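Local structure of cytochrome C-type biogenesis protein ccmF (Thermus thermophilus, 6ZMQ) at residues A[77-82]-A[91-96]. The protein binds heme b in the membrane and probably acts as a heme lyase of the CcmF family in cytochrome c maturation. Numbering follows the deposited sequence.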
ATOM      1  N   TRP A  77     -24.955   4.415 -11.001  1.00 46.98           N
ATOM      2  CA  TRP A  77     -26.301   4.780 -11.433  1.00 52.92           C
ATOM      3  C   TRP A  77     -27.247   4.946 -10.251  1.00 48.91           C
ATOM      4  O   TRP A  77     -27.923   5.969 -10.133  1.00 44.50           O
ATOM      5  CB  TRP A  77     -26.782   3.684 -12.400  1.00 62.91           C
ATOM      6  CG  TRP A  77     -28.080   3.842 -13.184  1.00 72.49           C
ATOM      7  CD1 TRP A  77     -29.249   4.439 -12.784  1.00 74.98           C
ATOM      8  CD2 TRP A  77     -28.327   3.338 -14.502  1.00 70.99           C
ATOM      9  NE1 TRP A  77     -30.198   4.340 -13.772  1.00 77.96           N
ATOM     10  CE2 TRP A  77     -29.656   3.673 -14.840  1.00 70.12           C
ATOM     11  CE3 TRP A  77     -27.548   2.645 -15.433  1.00 76.73           C
ATOM     12  CZ2 TRP A  77     -30.221   3.338 -16.068  1.00 67.57           C
ATOM     13  CZ3 TRP A  77     -28.107   2.313 -16.650  1.00 79.07           C
ATOM     14  CH2 TRP A  77     -29.433   2.659 -16.958  1.00 71.95           C
ATOM     15  N   ALA A  78     -27.300   3.943  -9.368  1.00 50.17           N
ATOM     16  CA  ALA A  78     -28.197   3.979  -8.213  1.00 52.47           C
ATOM     17  C   ALA A  78     -27.788   5.057  -7.217  1.00 54.05           C
ATOM     18  O   ALA A  78     -28.641   5.712  -6.605  1.00 52.12           O
ATOM     19  CB  ALA A  78     -28.224   2.611  -7.533  1.00 60.12           C
ATOM     20  N   LEU A  79     -26.481   5.253  -7.042  1.00 55.98           N
ATOM     21  CA  LEU A  79     -25.996   6.295  -6.144  1.00 52.14           C
ATOM     22  C   LEU A  79     -26.223   7.693  -6.706  1.00 61.60           C
ATOM     23  O   LEU A  79     -26.309   8.659  -5.939  1.00 70.12           O
ATOM     24  CB  LEU A  79     -24.524   6.045  -5.845  1.00 43.20           C
ATOM     25  CG  LEU A  79     -24.489   5.175  -4.601  1.00 44.99           C
ATOM     26  CD1 LEU A  79     -23.225   4.412  -4.478  1.00 51.45           C
ATOM     27  CD2 LEU A  79     -24.615   6.108  -3.449  1.00 47.68           C
ATOM     28  N   LEU A  80     -26.331   7.826  -8.026  1.00 50.87           N
ATOM     29  CA  LEU A  80     -26.596   9.128  -8.621  1.00 48.22           C
ATOM     30  C   LEU A  80     -28.084   9.451  -8.692  1.00 60.55           C
ATOM     31  O   LEU A  80     -28.466  10.606  -8.466  1.00 58.02           O
ATOM     32  CB  LEU A  80     -25.979   9.195 -10.021  1.00 44.35           C
ATOM     33  CG  LEU A  80     -24.676   9.975 -10.200  1.00 40.99           C
ATOM     34  CD1 LEU A  80     -23.569   9.402  -9.339  1.00 48.49           C
ATOM     35  CD2 LEU A  80     -24.278   9.927 -11.662  1.00 45.23           C
ATOM     36  N   VAL A  81     -28.942   8.457  -8.960  1.00 68.04           N
ATOM     37  CA  VAL A  81     -30.377   8.710  -9.082  1.00 70.63           C
ATOM     38  C   VAL A  81     -31.080   8.735  -7.735  1.00 79.29           C
ATOM     39  O   VAL A  81     -32.294   8.990  -7.699  1.00 79.63           O
ATOM     40  CB  VAL A  81     -31.104   7.666  -9.960  1.00 67.75           C
ATOM     41  CG1 VAL A  81     -30.542   7.653 -11.380  1.00 62.04           C
ATOM     42  CG2 VAL A  81     -31.092   6.283  -9.309  1.00 68.11           C
ATOM     43  N   HIS A  82     -30.351   8.461  -6.639  1.00 81.87           N
ATOM     44  CA  HIS A  82     -30.827   8.505  -5.249  1.00 82.71           C
ATOM     45  C   HIS A  82     -31.986   7.538  -5.019  1.00 67.72           C
ATOM     46  O   HIS A  82     -32.964   7.850  -4.335  1.00 66.74           O
ATOM     47  CB  HIS A  82     -31.173   9.935  -4.826  1.00 86.46           C
ATOM     48  CG  HIS A  82     -30.104  10.921  -5.174  1.00 84.08           C
ATOM     49  ND1 HIS A  82     -28.766  10.676  -4.948  1.00 80.33           N
ATOM     50  CD2 HIS A  82     -30.167  12.135  -5.769  1.00 81.80           C
ATOM     51  CE1 HIS A  82     -28.054  11.706  -5.366  1.00 78.15           C
ATOM     52  NE2 HIS A  82     -28.880  12.606  -5.870  1.00 84.86           N
ATOM     53  N   ARG A  91     -27.978   2.604   3.413  1.00 78.07           N
ATOM     54  CA  ARG A  91     -27.043   2.692   4.529  1.00 76.16           C
ATOM     55  C   ARG A  91     -25.832   3.568   4.207  1.00 81.30           C
ATOM     56  O   ARG A  91     -25.104   3.965   5.124  1.00 98.42           O
ATOM     57  CB  ARG A  91     -26.621   1.289   4.968  1.00 67.04           C
ATOM     58  CG  ARG A  91     -27.460   0.800   6.144  1.00 66.97           C
ATOM     59  CD  ARG A  91     -26.887  -0.449   6.833  1.00 70.07           C
ATOM     60  NE  ARG A  91     -26.663  -1.629   5.986  1.00 81.50           N
ATOM     61  CZ  ARG A  91     -27.600  -2.360   5.377  1.00 87.00           C
ATOM     62  NH1 ARG A  91     -28.897  -2.106   5.524  1.00 91.72           N
ATOM     63  NH2 ARG A  91     -27.232  -3.402   4.646  1.00 92.95           N
ATOM     64  N   ASN A  92     -25.575   3.860   2.930  1.00 71.14           N
ATOM     65  CA  ASN A  92     -24.461   4.725   2.558  1.00 61.46           C
ATOM     66  C   ASN A  92     -24.882   5.984   1.805  1.00 63.87           C
ATOM     67  O   ASN A  92     -24.046   6.609   1.140  1.00 58.47           O
ATOM     68  CB  ASN A  92     -23.427   3.929   1.769  1.00 59.15           C
ATOM     69  CG  ASN A  92     -22.558   3.081   2.673  1.00 67.77           C
ATOM     70  OD1 ASN A  92     -21.942   3.586   3.612  1.00 69.96           O
ATOM     71  ND2 ASN A  92     -22.549   1.778   2.434  1.00 74.48           N
ATOM     72  N   HIS A  93     -26.154   6.363   1.879  1.00 70.23           N
ATOM     73  CA  HIS A  93     -26.566   7.749   1.708  1.00 77.55           C
ATOM     74  C   HIS A  93     -27.096   8.315   3.013  1.00 88.94           C
ATOM     75  O   HIS A  93     -27.996   9.159   3.009  1.00 89.34           O
ATOM     76  CB  HIS A  93     -27.570   7.884   0.563  1.00 76.03           C
ATOM     77  CG  HIS A  93     -26.946   8.287  -0.733  1.00 69.62           C
ATOM     78  ND1 HIS A  93     -27.351   9.400  -1.435  1.00 65.21           N
ATOM     79  CD2 HIS A  93     -25.860   7.806  -1.383  1.00 63.64           C
ATOM     80  CE1 HIS A  93     -26.593   9.538  -2.508  1.00 64.19           C
ATOM     81  NE2 HIS A  93     -25.680   8.584  -2.500  1.00 64.47           N
ATOM     82  N   SER A  94     -26.598   7.805   4.136  1.00 90.55           N
ATOM     83  CA  SER A  94     -26.558   8.548   5.385  1.00 87.51           C
ATOM     84  C   SER A  94     -25.284   9.384   5.516  1.00103.79           C
ATOM     85  O   SER A  94     -24.994   9.877   6.607  1.00118.57           O
ATOM     86  CB  SER A  94     -26.708   7.590   6.571  1.00 64.69           C
ATOM     87  OG  SER A  94     -27.964   6.934   6.524  1.00 52.07           O
ATOM     88  N   THR A  95     -24.502   9.493   4.440  1.00 93.94           N
ATOM     89  CA  THR A  95     -23.463  10.503   4.235  1.00 76.72           C
ATOM     90  C   THR A  95     -23.554  11.018   2.802  1.00 79.62           C
ATOM     91  O   THR A  95     -22.613  10.893   2.012  1.00 71.88           O
ATOM     92  CB  THR A  95     -22.065   9.967   4.534  1.00 63.76           C
ATOM     93  OG1 THR A  95     -22.081   9.233   5.764  1.00 60.43           O
ATOM     94  CG2 THR A  95     -21.108  11.142   4.679  1.00 71.87           C
ATOM     95  N   LYS A  96     -24.748  11.354   2.340  1.00 97.72           N
ATOM     96  CA  LYS A  96     -24.959  11.283   0.867  1.00 91.46           C
ATOM     97  C   LYS A  96     -24.750  12.474  -0.061  1.00 95.04           C
ATOM     98  O   LYS A  96     -24.567  12.166  -1.225  1.00 84.88           O
ATOM     99  CB  LYS A  96     -26.426  10.889   0.615  1.00 68.71           C
ATOM    100  CG  LYS A  96     -27.341  12.029   0.158  1.00 53.21           C
ATOM    101  CD  LYS A  96     -28.827  11.831   0.237  1.00 48.09           C
ATOM    102  CE  LYS A  96     -29.594  12.927  -0.486  1.00 38.53           C
ATOM    103  NZ  LYS A  96     -30.952  13.148   0.067  1.00 36.61           N
TER
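The carbonyl O of W77 receives two backbone N-H groups, V81 N at 2.9 Å and a weaker bond from L80 N, in the last turn of helix 61-81, from which L79 and H82 reach across to H93. A further weak backbone bond joins H82 N to A78 O, and H82 then leaves the helix with positive phi (60°). Its CG lies anti to the carbonyl carbon and beside the backbone N (chi1 -48°), which folds the imidazole back over the end of the helix. The carbonyl O of L80 sits 3.2 Å above the plane of that ring, over its centre. The two imidazoles meet rim to rim, neither covering the other: H82 ND1 is 3.5 Å from H93 CE1, and the planes are turned 47° apart. The CB of H93 is directed toward helix 61-81, and its ring edge also comes to the CD2 methyl of L79, although that approach is modelled too close for its detail to be trusted. L79 packs further against T105 and P106. Were H93 replaced by alanine, the H82 ring would probably lose its aromatic neighbour, and the side of L79 that H93 covers would be less well filled. The contact thus joins the end of a predicted transmembrane helix to the turn after helix 87-92, where S94 O accepts a hydrogen bond from N586 ND2, in the loop between strands 578-581 and 593-594. With no clear hydrogen bond across it, the contact is mainly ring-edge and apolar packing; K96 NZ, 6.0 Å from H82 ND1, would at most tend to disfavour a proton on H82.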